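Local coordinates for protein kappa-carrageenase (Zobellia galactanivorans, PDB 5OCR) that probably hydrolyses kappa-carrageenan, a sulfated galactan of red algal cell walls, with the family 16 glycoside hydrolase domain described here, at residues E30-W38 against N57-A68; I67-N75 against T84-K92. All blocks are in the same frame, centred on the assembly; numbering follows the deposited sequence. Where two conformers were deposited one is given.

Contact 1: residues E30-W38 against N57-A68; sequences EFNKNDPDW and NQKNVKISNGIA. With MG (magnesium ion), chain F.
Asn-57 opens the contact from the short helix 57-60, its CB lying 3.7 Å from CH2 at the far end of the Trp-38 indole. The Asn-57 amide runs nearly parallel to that ring, the planes 13° apart, and is held by Ile-90 N at OD1 and Lys-43 O at ND2. At the neighbouring residue the link is through solvent: a water in the plane of the indole accepts from Trp-38 NE1 at 2.8 Å and donates to Gln-58 OE1. Val-61 CG1 then touches both Trp-38 CH2 and Pro-36 CG, and Pro-36 in turn rests its CB on one face of the indole.

Ile-63 lies at the middle of the contact. Its CG2 meets Phe-31 O at 3.3 Å and also reaches Lys-33 O, while CG1, set anti to the carbonyl carbon (chi1 -61°), carries CD1 to Phe-31 CD1 at 3.8 Å and on to Pro-36. An irregular loop need not pair directly with a strand: here a second water accepts from Ile-63 N and donates to Asn-34 O.

The chain reverses from Ser-64 to Ile-67 in a type I' turn. At Gly-66, whose backbone angles would jam a CB against the preceding carbonyl, CA lies 3.2 Å from Phe-31 O. The Gly-66 O and Glu-30 O both bind magnesium, each at 2.2 Å, with a water and with O and OD1 of Asp-278. Ala-68 ends the walk by placing CB over the centre of the Phe-31 ring, a CH-pi contact 3.9 Å from the centroid.

A beta hairpin with a two-residue type I' turn is thus joined to an irregular loop by apolar packing and, at its turn, by a largely main-chain magnesium site, consistent with structural metal sites of other family 16 hydrolases.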
loop_
_atom_site.group_PDB
_atom_site.type_symbol
_atom_site.label_atom_id
_atom_site.label_comp_id
_atom_site.label_asym_id
_atom_site.label_seq_id
_atom_site.Cartn_x
_atom_site.Cartn_y
_atom_site.Cartn_z
ATOM N N GLU A 30 4.284 -15.789 7.417
ATOM C CA GLU A 30 5.299 -15.335 8.455
ATOM C C GLU A 30 6.686 -15.195 7.837
ATOM O O GLU A 30 7.641 -14.790 8.530
ATOM C CB GLU A 30 5.399 -16.360 9.576
ATOM C CG GLU A 30 4.073 -16.635 10.261
ATOM C CD GLU A 30 3.495 -15.446 11.017
ATOM O OE1 GLU A 30 4.291 -14.780 11.756
ATOM O OE2 GLU A 30 2.216 -15.222 10.993
ATOM N N PHE A 31 6.784 -15.505 6.541
ATOM C CA PHE A 31 8.077 -15.309 5.815
ATOM C C PHE A 31 9.244 -16.048 6.439
ATOM O O PHE A 31 10.395 -15.602 6.354
ATOM C CB PHE A 31 8.405 -13.832 5.654
ATOM C CG PHE A 31 7.345 -13.089 4.833
ATOM C CD1 PHE A 31 7.012 -13.515 3.541
ATOM C CD2 PHE A 31 6.604 -12.045 5.431
ATOM C CE1 PHE A 31 6.018 -12.853 2.821
ATOM C CE2 PHE A 31 5.560 -11.414 4.697
ATOM C CZ PHE A 31 5.269 -11.838 3.417
ATOM N N ASN A 32 8.919 -17.196 7.010
ATOM C CA ASN A 32 9.974 -18.048 7.603
ATOM C C ASN A 32 10.712 -18.830 6.536
ATOM O O ASN A 32 11.805 -19.274 6.817
ATOM C CB ASN A 32 9.279 -18.958 8.569
ATOM C CG ASN A 32 9.076 -18.252 9.893
ATOM O OD1 ASN A 32 9.839 -17.288 10.238
ATOM N ND2 ASN A 32 8.127 -18.681 10.633
ATOM N N LYS A 33 10.168 -18.906 5.311
ATOM C CA LYS A 33 10.850 -19.588 4.207
ATOM C C LYS A 33 11.612 -18.630 3.324
ATOM O O LYS A 33 11.055 -17.626 2.885
ATOM C CB LYS A 33 9.924 -20.327 3.298
ATOM C CG LYS A 33 8.820 -21.095 3.965
ATOM C CD LYS A 33 9.375 -22.019 5.021
ATOM C CE LYS A 33 9.506 -23.406 4.424
ATOM N NZ LYS A 33 8.505 -24.250 5.120
ATOM N N ASN A 34 12.862 -18.947 3.024
ATOM C CA ASN A 34 13.541 -18.058 2.120
ATOM C C ASN A 34 13.014 -18.096 0.674
ATOM O O ASN A 34 13.096 -17.046 0.006
ATOM C CB ASN A 34 15.047 -18.241 2.152
ATOM C CG ASN A 34 15.616 -18.059 3.534
ATOM O OD1 ASN A 34 15.379 -17.046 4.225
ATOM N ND2 ASN A 34 16.413 -19.046 3.942
ATOM N N ASP A 35 12.445 -19.208 0.222
ATOM C CA ASP A 35 11.862 -19.314 -1.132
ATOM C C ASP A 35 10.492 -18.587 -1.047
ATOM O O ASP A 35 9.635 -19.083 -0.422
ATOM C CB ASP A 35 11.560 -20.795 -1.500
ATOM C CG ASP A 35 12.831 -21.641 -1.742
ATOM O OD1 ASP A 35 13.905 -21.033 -1.937
ATOM O OD2 ASP A 35 12.723 -22.918 -1.724
ATOM N N PRO A 36 10.344 -17.406 -1.652
ATOM C CA PRO A 36 8.985 -16.769 -1.713
ATOM C C PRO A 36 7.963 -17.708 -2.225
ATOM O O PRO A 36 8.248 -18.443 -3.198
ATOM C CB PRO A 36 9.203 -15.616 -2.704
ATOM C CG PRO A 36 10.720 -15.360 -2.637
ATOM C CD PRO A 36 11.304 -16.710 -2.515
ATOM N N ASP A 37 6.743 -17.636 -1.658
ATOM C CA ASP A 37 5.698 -18.551 -1.994
ATOM C C ASP A 37 4.922 -18.009 -3.194
ATOM O O ASP A 37 3.881 -17.317 -3.039
ATOM C CB ASP A 37 4.801 -18.757 -0.772
ATOM C CG ASP A 37 3.724 -19.770 -1.006
ATOM O OD1 ASP A 37 3.560 -20.272 -2.123
ATOM O OD2 ASP A 37 3.072 -20.103 -0.035
ATOM N N TRP A 38 5.413 -18.290 -4.432
ATOM C CA TRP A 38 4.740 -17.756 -5.625
ATOM C C TRP A 38 3.450 -18.456 -6.022
ATOM O O TRP A 38 2.747 -18.039 -6.958
ATOM C CB TRP A 38 5.713 -17.700 -6.816
ATOM C CG TRP A 38 6.940 -16.863 -6.525
ATOM C CD1 TRP A 38 8.292 -17.236 -6.643
ATOM C CD2 TRP A 38 6.958 -15.444 -6.147
ATOM N NE1 TRP A 38 9.126 -16.141 -6.342
ATOM C CE2 TRP A 38 8.372 -15.059 -6.014
ATOM C CE3 TRP A 38 5.968 -14.499 -5.897
ATOM C CZ2 TRP A 38 8.751 -13.768 -5.625
ATOM C CZ3 TRP A 38 6.358 -13.216 -5.438
ATOM C CH2 TRP A 38 7.735 -12.860 -5.395
ATOM N N ASN A 57 9.815 -8.715 -9.292
ATOM C CA ASN A 57 9.859 -9.509 -8.097
ATOM C C ASN A 57 11.035 -10.504 -8.051
ATOM O O ASN A 57 11.524 -10.813 -6.985
ATOM C CB ASN A 57 8.501 -10.203 -7.875
ATOM C CG ASN A 57 7.473 -9.222 -7.304
ATOM O OD1 ASN A 57 7.864 -8.207 -6.757
ATOM N ND2 ASN A 57 6.215 -9.465 -7.513
ATOM N N GLN A 58 11.511 -10.943 -9.214
ATOM C CA GLN A 58 12.694 -11.837 -9.199
ATOM C C GLN A 58 13.897 -11.143 -8.606
ATOM O O GLN A 58 14.625 -11.734 -7.805
ATOM C CB GLN A 58 13.020 -12.325 -10.620
ATOM C CG GLN A 58 14.256 -13.228 -10.727
ATOM C CD GLN A 58 14.180 -14.459 -9.786
ATOM O OE1 GLN A 58 13.103 -15.022 -9.502
ATOM N NE2 GLN A 58 15.334 -14.848 -9.243
ATOM N N LYS A 59 14.044 -9.852 -8.896
ATOM C CA LYS A 59 15.235 -9.125 -8.476
ATOM C C LYS A 59 15.025 -8.320 -7.198
ATOM O O LYS A 59 15.993 -8.029 -6.472
ATOM C CB LYS A 59 15.680 -8.224 -9.628
ATOM C CG LYS A 59 16.296 -9.070 -10.738
ATOM C CD LYS A 59 17.495 -9.784 -10.156
ATOM C CE LYS A 59 18.452 -10.181 -11.240
ATOM N NZ LYS A 59 17.637 -10.890 -12.252
ATOM N N ASN A 60 13.763 -8.048 -6.897
ATOM C CA ASN A 60 13.454 -7.071 -5.829
ATOM C C ASN A 60 12.718 -7.565 -4.599
ATOM O O ASN A 60 12.319 -6.733 -3.715
ATOM C CB ASN A 60 12.702 -5.914 -6.451
ATOM C CG ASN A 60 13.512 -5.208 -7.495
ATOM O OD1 ASN A 60 14.731 -5.334 -7.518
ATOM N ND2 ASN A 60 12.881 -4.429 -8.313
ATOM N N VAL A 61 12.504 -8.883 -4.518
ATOM C CA VAL A 61 11.923 -9.556 -3.351
ATOM C C VAL A 61 12.963 -10.595 -2.830
ATOM O O VAL A 61 13.525 -11.402 -3.629
ATOM C CB VAL A 61 10.548 -10.232 -3.631
ATOM C CG1 VAL A 61 10.024 -11.000 -2.399
ATOM C CG2 VAL A 61 9.531 -9.253 -4.140
ATOM N N LYS A 62 13.333 -10.537 -1.566
ATOM C CA LYS A 62 14.259 -11.505 -1.037
ATOM C C LYS A 62 13.711 -11.754 0.356
ATOM O O LYS A 62 13.174 -10.830 1.000
ATOM C CB LYS A 62 15.634 -10.834 -0.890
ATOM C CG LYS A 62 16.649 -11.609 -0.042
ATOM C CD LYS A 62 17.988 -10.871 0.073
ATOM C CE LYS A 62 18.857 -11.565 1.118
ATOM N NZ LYS A 62 19.962 -10.652 1.531
ATOM N N ILE A 63 13.825 -12.966 0.852
ATOM C CA ILE A 63 13.369 -13.167 2.245
ATOM C C ILE A 63 14.530 -13.821 2.976
ATOM O O ILE A 63 15.188 -14.736 2.420
ATOM C CB ILE A 63 12.206 -14.115 2.249
ATOM C CG1 ILE A 63 11.004 -13.519 1.418
ATOM C CG2 ILE A 63 11.817 -14.408 3.685
ATOM C CD1 ILE A 63 9.880 -14.510 1.255
ATOM N N SER A 64 14.815 -13.328 4.162
ATOM C CA SER A 64 15.935 -13.853 4.967
ATOM C C SER A 64 15.602 -13.852 6.475
ATOM O O SER A 64 15.131 -12.840 7.001
ATOM C CB SER A 64 17.081 -12.906 4.654
ATOM O OG SER A 64 18.234 -13.231 5.392
ATOM N N ASN A 65 15.899 -14.941 7.180
ATOM C CA ASN A 65 15.762 -15.001 8.606
ATOM C C ASN A 65 14.411 -14.406 9.122
ATOM O O ASN A 65 14.348 -13.704 10.159
ATOM C CB ASN A 65 16.998 -14.373 9.286
ATOM C CG ASN A 65 18.347 -14.919 8.740
ATOM O OD1 ASN A 65 18.411 -15.924 8.026
ATOM N ND2 ASN A 65 19.414 -14.229 9.064
ATOM N N GLY A 66 13.318 -14.750 8.446
ATOM C CA GLY A 66 11.992 -14.465 8.939
ATOM C C GLY A 66 11.481 -13.155 8.416
ATOM O O GLY A 66 10.337 -12.805 8.763
ATOM N N ILE A 67 12.262 -12.470 7.563
ATOM C CA ILE A 67 11.862 -11.062 7.156
ATOM C C ILE A 67 11.909 -10.902 5.635
ATOM O O ILE A 67 12.902 -11.234 4.988
ATOM C CB ILE A 67 12.869 -10.045 7.770
ATOM C CG1 ILE A 67 12.901 -10.181 9.330
ATOM C CG2 ILE A 67 12.557 -8.535 7.369
ATOM C CD1 ILE A 67 11.694 -9.657 10.112
ATOM N N ALA A 68 10.792 -10.455 5.056
ATOM C CA ALA A 68 10.791 -10.187 3.616
ATOM C C ALA A 68 11.298 -8.825 3.398
ATOM O O ALA A 68 10.907 -7.907 4.118
ATOM C CB ALA A 68 9.383 -10.279 3.095
HETATM MG MG MG F . 8.568 -13.344 9.975
HETATM O O HOH W 1 9.450 -15.138 11.315
HETATM O O HOH W 2 14.741 -14.991 -0.892
HETATM O O HOH W 3 11.912 -15.599 -6.544
#

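Contact 2: residues I67-N75 against T84-K92; sequences IAELTMRHN and TYFTSGIFK
His-74 has CG anti to its own N (chi1 179°) and Phe-86 has CG anti to its carbonyl carbon (chi1 -65°), which brings the imidazole across the phenyl ring. CD2 of His-74 sits over one face, offset toward the rim, with the planes 35° apart. The same CD2 meets Tyr-85 O at 3.2 Å, at the imidazole edge, while NE2 is hydrogen-bonded to Asn-78 OD1. Met-72 bends at chi2 and chi3 to set SD against Phe-86 CB and 5.4 Å from the Phe-86 ring centroid, an oblique Met-aromatic contact, with CE against Ser-88.

Beneath, the antiparallel pair Arg-73 and Thr-87 exchange two bonds, Arg-73 N to Thr-87 O at 2.8 Å and Thr-87 N to Arg-73 O at 2.9 Å; Asn-75 N adds a third to Tyr-85 O. The Asn-75 amide extends the grip through two waters: one joins OD1 to Thr-87 OG1, also bonded by Asn-60, the other ND2 to Phe-86 O and Thr-84 OG1, the latter also bonded to Asp-81. An alanine in its place keeps the bond to Tyr-85 O but removes the amide, and the two bridging waters would probably be less firmly held.

Thr-71 O and Gly-89 N are buried without a partner. Beyond Gly-89 the strands diverge, and contact passes to side chains: Leu-70 CD2 touches Phe-91 CD2 at 3.7 Å, and Phe-91 CE2 reaches Ala-68 CB at 3.6 Å.

Strand 67-74 pairs along one edge with 61-64 and then the start of 86-97, along the other with 273-285; strand 86-97 continues beside 233-241, where Leu-241 packs on Phe-86.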
loop_
_atom_site.group_PDB
_atom_site.type_symbol
_atom_site.label_atom_id
_atom_site.label_comp_id
_atom_site.label_asym_id
_atom_site.label_seq_id
_atom_site.Cartn_x
_atom_site.Cartn_y
_atom_site.Cartn_z
ATOM N N ILE A 67 12.262 -12.470 7.563
ATOM C CA ILE A 67 11.862 -11.062 7.156
ATOM C C ILE A 67 11.909 -10.902 5.635
ATOM O O ILE A 67 12.902 -11.234 4.988
ATOM C CB ILE A 67 12.869 -10.045 7.770
ATOM C CG1 ILE A 67 12.901 -10.181 9.330
ATOM C CG2 ILE A 67 12.557 -8.535 7.369
ATOM C CD1 ILE A 67 11.694 -9.657 10.112
ATOM N N ALA A 68 10.792 -10.455 5.056
ATOM C CA ALA A 68 10.791 -10.187 3.616
ATOM C C ALA A 68 11.298 -8.825 3.398
ATOM O O ALA A 68 10.907 -7.907 4.118
ATOM C CB ALA A 68 9.383 -10.279 3.095
ATOM N N GLU A 69 12.052 -8.676 2.295
ATOM C CA GLU A 69 12.667 -7.375 1.933
ATOM C C GLU A 69 12.174 -6.964 0.537
ATOM O O GLU A 69 12.316 -7.787 -0.390
ATOM C CB GLU A 69 14.216 -7.520 1.962
ATOM C CG GLU A 69 14.926 -6.226 1.519
ATOM C CD GLU A 69 16.440 -6.213 1.661
ATOM O OE1 GLU A 69 17.002 -7.246 2.015
ATOM O OE2 GLU A 69 17.071 -5.129 1.458
ATOM N N LEU A 70 11.553 -5.797 0.360
ATOM C CA LEU A 70 11.079 -5.372 -0.933
ATOM C C LEU A 70 11.920 -4.125 -1.274
ATOM O O LEU A 70 12.026 -3.213 -0.472
ATOM C CB LEU A 70 9.559 -5.047 -0.860
ATOM C CG LEU A 70 8.663 -6.240 -0.511
ATOM C CD1 LEU A 70 8.603 -6.520 0.984
ATOM C CD2 LEU A 70 7.227 -5.965 -0.973
ATOM N N THR A 71 12.507 -4.103 -2.469
ATOM C CA THR A 71 13.552 -3.123 -2.774
ATOM C C THR A 71 13.227 -2.295 -4.013
ATOM O O THR A 71 12.781 -2.878 -5.056
ATOM C CB THR A 71 14.906 -3.885 -2.999
ATOM O OG1 THR A 71 15.190 -4.636 -1.807
ATOM C CG2 THR A 71 16.098 -2.931 -3.213
ATOM N N MET A 72 13.454 -0.998 -3.924
ATOM C CA MET A 72 13.395 -0.076 -5.093
ATOM C C MET A 72 14.793 0.020 -5.699
ATOM O O MET A 72 15.733 0.349 -4.993
ATOM C CB MET A 72 12.952 1.311 -4.594
ATOM C CG MET A 72 12.804 2.342 -5.743
ATOM S SD MET A 72 11.422 1.953 -6.803
ATOM C CE MET A 72 10.019 2.169 -5.627
ATOM N N ARG A 73 14.945 -0.293 -7.000
ATOM C CA ARG A 73 16.283 -0.300 -7.639
ATOM C C ARG A 73 16.269 0.640 -8.830
ATOM O O ARG A 73 15.224 0.834 -9.493
ATOM C CB ARG A 73 16.596 -1.692 -8.215
ATOM C CG ARG A 73 16.862 -2.670 -7.067
ATOM C CD ARG A 73 17.430 -3.954 -7.620
ATOM N NE ARG A 73 17.307 -5.002 -6.590
ATOM C CZ ARG A 73 18.096 -5.133 -5.534
ATOM N NH1 ARG A 73 19.120 -4.278 -5.343
ATOM N NH2 ARG A 73 17.883 -6.127 -4.660
ATOM N N HIS A 74 17.417 1.230 -9.125
ATOM C CA HIS A 74 17.509 2.135 -10.283
ATOM C C HIS A 74 17.891 1.293 -11.475
ATOM O O HIS A 74 18.839 0.486 -11.406
ATOM C CB HIS A 74 18.631 3.170 -10.005
ATOM C CG HIS A 74 18.855 4.153 -11.112
ATOM N ND1 HIS A 74 20.080 4.711 -11.318
ATOM C CD2 HIS A 74 17.981 4.781 -11.974
ATOM C CE1 HIS A 74 19.977 5.597 -12.362
ATOM N NE2 HIS A 74 18.727 5.639 -12.755
ATOM N N ASN A 75 17.208 1.497 -12.599
ATOM C CA ASN A 75 17.581 0.738 -13.819
ATOM C C ASN A 75 19.069 0.938 -14.199
ATOM O O ASN A 75 19.564 2.065 -14.225
ATOM C CB ASN A 75 16.722 1.100 -15.014
ATOM C CG ASN A 75 15.243 0.821 -14.777
ATOM O OD1 ASN A 75 14.856 0.220 -13.770
ATOM N ND2 ASN A 75 14.421 1.231 -15.718
ATOM N N THR A 84 9.989 4.496 -17.714
ATOM C CA THR A 84 10.284 4.476 -16.278
ATOM C C THR A 84 11.732 4.062 -16.009
ATOM O O THR A 84 12.377 3.415 -16.860
ATOM C CB THR A 84 9.329 3.537 -15.516
ATOM O OG1 THR A 84 9.516 2.168 -15.877
ATOM C CG2 THR A 84 7.889 3.928 -15.821
ATOM N N TYR A 85 12.230 4.519 -14.848
ATOM C CA TYR A 85 13.695 4.466 -14.536
ATOM C C TYR A 85 14.062 3.611 -13.321
ATOM O O TYR A 85 15.246 3.410 -12.991
ATOM C CB TYR A 85 14.244 5.879 -14.329
ATOM C CG TYR A 85 14.129 6.759 -15.538
ATOM C CD1 TYR A 85 15.173 6.833 -16.437
ATOM C CD2 TYR A 85 12.939 7.471 -15.792
ATOM C CE1 TYR A 85 15.079 7.639 -17.536
ATOM C CE2 TYR A 85 12.854 8.303 -16.878
ATOM C CZ TYR A 85 13.914 8.336 -17.755
ATOM O OH TYR A 85 13.870 9.108 -18.894
ATOM N N PHE A 86 13.032 3.125 -12.621
ATOM C CA PHE A 86 13.182 2.240 -11.430
ATOM C C PHE A 86 12.320 0.966 -11.509
ATOM O O PHE A 86 11.281 0.961 -12.181
ATOM C CB PHE A 86 12.708 3.040 -10.239
ATOM C CG PHE A 86 13.562 4.214 -9.957
ATOM C CD1 PHE A 86 14.677 4.091 -9.086
ATOM C CD2 PHE A 86 13.336 5.446 -10.628
ATOM C CE1 PHE A 86 15.500 5.213 -8.841
ATOM C CE2 PHE A 86 14.177 6.546 -10.397
ATOM C CZ PHE A 86 15.241 6.426 -9.504
ATOM N N THR A 87 12.709 -0.059 -10.731
ATOM C CA THR A 87 11.847 -1.208 -10.496
ATOM C C THR A 87 11.662 -1.407 -9.012
ATOM O O THR A 87 12.551 -1.067 -8.218
ATOM C CB THR A 87 12.381 -2.522 -11.181
ATOM O OG1 THR A 87 13.677 -2.890 -10.646
ATOM C CG2 THR A 87 12.440 -2.300 -12.745
ATOM N N SER A 88 10.562 -2.045 -8.700
ATOM C CA SER A 88 10.277 -2.326 -7.299
ATOM C C SER A 88 9.786 -3.711 -7.031
ATOM O O SER A 88 9.857 -4.618 -7.889
ATOM C CB SER A 88 9.392 -1.206 -6.736
ATOM O OG SER A 88 9.379 -1.311 -5.303
ATOM N N GLY A 89 9.352 -3.939 -5.787
ATOM C CA GLY A 89 8.900 -5.301 -5.423
ATOM C C GLY A 89 7.537 -5.262 -4.746
ATOM O O GLY A 89 7.173 -4.227 -4.162
ATOM N N ILE A 90 6.768 -6.357 -4.820
ATOM C CA ILE A 90 5.370 -6.327 -4.390
ATOM C C ILE A 90 4.918 -7.728 -4.022
ATOM O O ILE A 90 5.245 -8.643 -4.751
ATOM C CB ILE A 90 4.430 -5.696 -5.427
ATOM C CG1 ILE A 90 2.939 -5.856 -5.005
ATOM C CG2 ILE A 90 4.651 -6.293 -6.844
ATOM C CD1 ILE A 90 1.987 -4.933 -5.816
ATOM N N PHE A 91 4.266 -7.885 -2.863
ATOM C CA PHE A 91 3.516 -9.076 -2.567
ATOM C C PHE A 91 2.049 -8.789 -2.786
ATOM O O PHE A 91 1.473 -7.913 -2.097
ATOM C CB PHE A 91 3.664 -9.490 -1.091
ATOM C CG PHE A 91 4.984 -10.079 -0.768
ATOM C CD1 PHE A 91 5.275 -11.399 -1.106
ATOM C CD2 PHE A 91 5.925 -9.342 -0.092
ATOM C CE1 PHE A 91 6.536 -11.961 -0.794
ATOM C CE2 PHE A 91 7.147 -9.928 0.251
ATOM C CZ PHE A 91 7.458 -11.236 -0.115
ATOM N N LYS A 92 1.452 -9.445 -3.781
ATOM C CA LYS A 92 -0.025 -9.307 -4.090
ATOM C C LYS A 92 -0.654 -10.660 -3.985
ATOM O O LYS A 92 -0.267 -11.607 -4.713
ATOM C CB LYS A 92 -0.236 -8.710 -5.455
ATOM C CG LYS A 92 -1.766 -8.540 -5.709
ATOM C CD LYS A 92 -1.961 -8.103 -7.186
ATOM C CE LYS A 92 -3.495 -8.122 -7.380
ATOM N NZ LYS A 92 -3.744 -7.723 -8.830
HETATM O O HOH W 4 15.759 -1.486 -11.809
HETATM O O HOH W 5 11.576 0.632 -15.062
#

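How the contacts relate
The two contacts follow one another along the chain, contact 1 closing before contact 2 opens, with centres about 13 Å apart on the same side of the molecule. Strand 67-74 belongs to both: its start, Ile-67 and Ala-68, is common ground, and the methyl of Ala-68 touches both Phe-31 and Phe-91, whose rings also meet each other. A further tie is probably a hydrogen bond, Lys-62 O with Glu-69 N at 2.8 Å. Because strand 67-74 pairs along one edge first with 61-64 and then with the start of 86-97, and along its other edge with 273-285, it connects the magnesium-bound surface loop at one end to the hairpin at the other within the jelly-roll.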